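Local coordinates for protein endo-beta-1,4-glucanase (cellulase B) (Bacillus halodurans, PDB 4V2X) that probably hydrolyses beta-1,4-glucosidic linkages of plant glucans as a three-module family 5 glycoside hydrolase carrying a CBM46 carbohydrate-binding module, at residues A[218-221]-A[222-226]. Residues are numbered along the deposited sequence; the frame is centred on the assembly and turned at random.
Sequences LNTV and FFEIV
Val221 and Ile225, one helical turn apart, lie alongside each other and point the same way, with Val221 CG2 and Ile225 CD1 meeting at 3.8 Å. The isoleucine keeps CG1 anti to its carbonyl carbon (chi1 -71°) and beside the backbone N, and the extended CG1-CD1 bond runs back along the helix, leaving CD1 3.4 Å from Val221 O. That same oxygen accepts the backbone N-H of Ile225 at 2.9 Å in a nearly straight bond (166°), so the carbonyl both takes the hydrogen bond and is covered by the isoleucine chain. The neighbouring i to i+4 pair is different in kind. Glu224 N bonds to Thr220 O at 2.9 Å, and Glu224 CG lies 3.4 Å from the same Thr220 O. The two side chains cross at a slant, Thr220 CG2 making a loose van der Waals contact with Glu224 OE1 at 3.9 Å. Asn219 O lies at the edge of the Phe222 ring, 3.8 Å from CD2. Within the catalytic beta/alpha barrel, Val221 packs against helix 165-183, while the Phe222 ring extends toward strand 238-241 and meets Trp176 edge-to-face. The chi1 of -62° sets Thr220 OG1 facing back along the helix, where it hydrogen-bonds to Asp216 O and to Lys261 NZ. With the Thr220 side chain about 5 Å from the calcium ion, this bond ties the turn to the main chain of a calcium-binding residue and would probably help to position it.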
ATOM      1  N   LEU A 218      -8.028  -8.197   3.102  1.00 13.29           N
ATOM      2  CA  LEU A 218      -8.694  -9.501   3.022  1.00 13.38           C
ATOM      3  C   LEU A 218      -7.687 -10.635   3.117  1.00 13.02           C
ATOM      4  O   LEU A 218      -7.901 -11.606   3.829  1.00 13.50           O
ATOM      5  CB  LEU A 218      -9.479  -9.649   1.716  1.00 13.93           C
ATOM      6  CG  LEU A 218     -10.735  -8.809   1.548  1.00 14.34           C
ATOM      7  CD1 LEU A 218     -11.253  -8.992   0.135  1.00 15.89           C
ATOM      8  CD2 LEU A 218     -11.811  -9.189   2.557  1.00 14.70           C
ATOM      9  N   ASN A 219      -6.594 -10.511   2.383  1.00 12.84           N
ATOM     10  CA  ASN A 219      -5.546 -11.518   2.430  1.00 12.89           C
ATOM     11  C   ASN A 219      -4.931 -11.631   3.823  1.00 14.07           C
ATOM     12  O   ASN A 219      -4.582 -12.717   4.276  1.00 13.59           O
ATOM     13  CB  ASN A 219      -4.460 -11.220   1.391  1.00 12.41           C
ATOM     14  CG  ASN A 219      -4.868 -11.625  -0.021  1.00 12.65           C
ATOM     15  OD1 ASN A 219      -5.685 -12.522  -0.207  1.00 12.71           O
ATOM     16  ND2 ASN A 219      -4.277 -10.976  -1.023  1.00 13.11           N
ATOM     17  N   THR A 220      -4.806 -10.492   4.491  1.00 14.06           N
ATOM     18  CA  THR A 220      -4.126 -10.417   5.781  1.00 14.76           C
ATOM     19  C   THR A 220      -4.984 -10.973   6.910  1.00 15.23           C
ATOM     20  O   THR A 220      -4.495 -11.724   7.756  1.00 16.07           O
ATOM     21  CB  THR A 220      -3.737  -8.960   6.073  1.00 15.29           C
ATOM     22  OG1 THR A 220      -2.823  -8.529   5.066  1.00 15.41           O
ATOM     23  CG2 THR A 220      -3.081  -8.806   7.452  1.00 16.05           C
ATOM     24  N   VAL A 221      -6.260 -10.608   6.929  1.00 15.11           N
ATOM     25  CA  VAL A 221      -7.161 -11.128   7.946  1.00 17.27           C
ATOM     26  C   VAL A 221      -7.358 -12.644   7.793  1.00 16.81           C
ATOM     27  O   VAL A 221      -7.472 -13.368   8.771  1.00 16.57           O
ATOM     28  CB  VAL A 221      -8.509 -10.373   7.974  1.00 19.20           C
ATOM     29  CG1 VAL A 221      -9.301 -10.580   6.693  1.00 19.65           C
ATOM     30  CG2 VAL A 221      -9.312 -10.788   9.204  1.00 21.72           C
ATOM     31  N   PHE A 222      -7.392 -13.112   6.550  1.00 16.81           N
ATOM     32  CA  PHE A 222      -7.458 -14.540   6.258  1.00 16.07           C
ATOM     33  C   PHE A 222      -6.245 -15.249   6.860  1.00 16.46           C
ATOM     34  O   PHE A 222      -6.387 -16.241   7.576  1.00 15.99           O
ATOM     35  CB  PHE A 222      -7.568 -14.709   4.732  1.00 15.14           C
ATOM     36  CG  PHE A 222      -7.151 -16.048   4.202  1.00 14.80           C
ATOM     37  CD1 PHE A 222      -8.009 -17.131   4.254  1.00 14.84           C
ATOM     38  CD2 PHE A 222      -5.924 -16.199   3.571  1.00 14.80           C
ATOM     39  CE1 PHE A 222      -7.638 -18.357   3.722  1.00 14.63           C
ATOM     40  CE2 PHE A 222      -5.545 -17.419   3.043  1.00 14.94           C
ATOM     41  CZ  PHE A 222      -6.409 -18.501   3.116  1.00 14.28           C
ATOM     42  N   PHE A 223      -5.062 -14.703   6.608  1.00 17.25           N
ATOM     43  CA  PHE A 223      -3.824 -15.236   7.174  1.00 18.48           C
ATOM     44  C   PHE A 223      -3.901 -15.306   8.703  1.00 19.35           C
ATOM     45  O   PHE A 223      -3.642 -16.359   9.298  1.00 17.94           O
ATOM     46  CB  PHE A 223      -2.643 -14.380   6.722  1.00 19.07           C
ATOM     47  CG  PHE A 223      -1.340 -14.731   7.375  1.00 20.55           C
ATOM     48  CD1 PHE A 223      -0.497 -15.672   6.805  1.00 20.84           C
ATOM     49  CD2 PHE A 223      -0.944 -14.092   8.547  1.00 21.28           C
ATOM     50  CE1 PHE A 223       0.710 -15.985   7.398  1.00 22.63           C
ATOM     51  CE2 PHE A 223       0.267 -14.404   9.142  1.00 21.89           C
ATOM     52  CZ  PHE A 223       1.091 -15.348   8.570  1.00 21.38           C
ATOM     53  N   GLU A 224      -4.274 -14.187   9.319  1.00 20.59           N
ATOM     54  CA  GLU A 224      -4.347 -14.089  10.787  1.00 22.52           C
ATOM     55  C   GLU A 224      -5.300 -15.127  11.382  1.00 22.28           C
ATOM     56  O   GLU A 224      -4.963 -15.813  12.348  1.00 22.33           O
ATOM     57  CB  GLU A 224      -4.788 -12.687  11.209  1.00 24.28           C
ATOM     58  CG  GLU A 224      -3.704 -11.627  11.112  1.00 27.84           C
ATOM     59  CD  GLU A 224      -4.207 -10.245  11.496  1.00 33.68           C
ATOM     60  OE1 GLU A 224      -5.014  -9.662  10.736  1.00 37.59           O
ATOM     61  OE2 GLU A 224      -3.809  -9.742  12.566  1.00 36.43           O
ATOM     62  N   ILE A 225      -6.488 -15.233  10.797  1.00 19.92           N
ATOM     63  CA  ILE A 225      -7.498 -16.185  11.241  1.00 20.33           C
ATOM     64  C   ILE A 225      -6.994 -17.614  11.134  1.00 20.64           C
ATOM     65  O   ILE A 225      -7.015 -18.357  12.110  1.00 19.91           O
ATOM     66  CB  ILE A 225      -8.807 -16.047  10.432  1.00 20.14           C
ATOM     67  CG1 ILE A 225      -9.518 -14.747  10.810  1.00 21.13           C
ATOM     68  CG2 ILE A 225      -9.733 -17.229  10.687  1.00 21.28           C
ATOM     69  CD1 ILE A 225     -10.590 -14.321   9.836  1.00 20.91           C
ATOM     70  N   VAL A 226      -6.542 -18.007   9.948  1.00 19.55           N
ATOM     71  CA  VAL A 226      -6.117 -19.385   9.754  1.00 19.39           C
ATOM     72  C   VAL A 226      -4.947 -19.705  10.688  1.00 19.85           C
ATOM     73  O   VAL A 226      -4.979 -20.707  11.397  1.00 20.06           O
ATOM     74  CB  VAL A 226      -5.745 -19.691   8.283  1.00 18.64           C
ATOM     75  CG1 VAL A 226      -5.204 -21.111   8.140  1.00 19.32           C
ATOM     76  CG2 VAL A 226      -6.964 -19.522   7.383  1.00 18.64           C
TER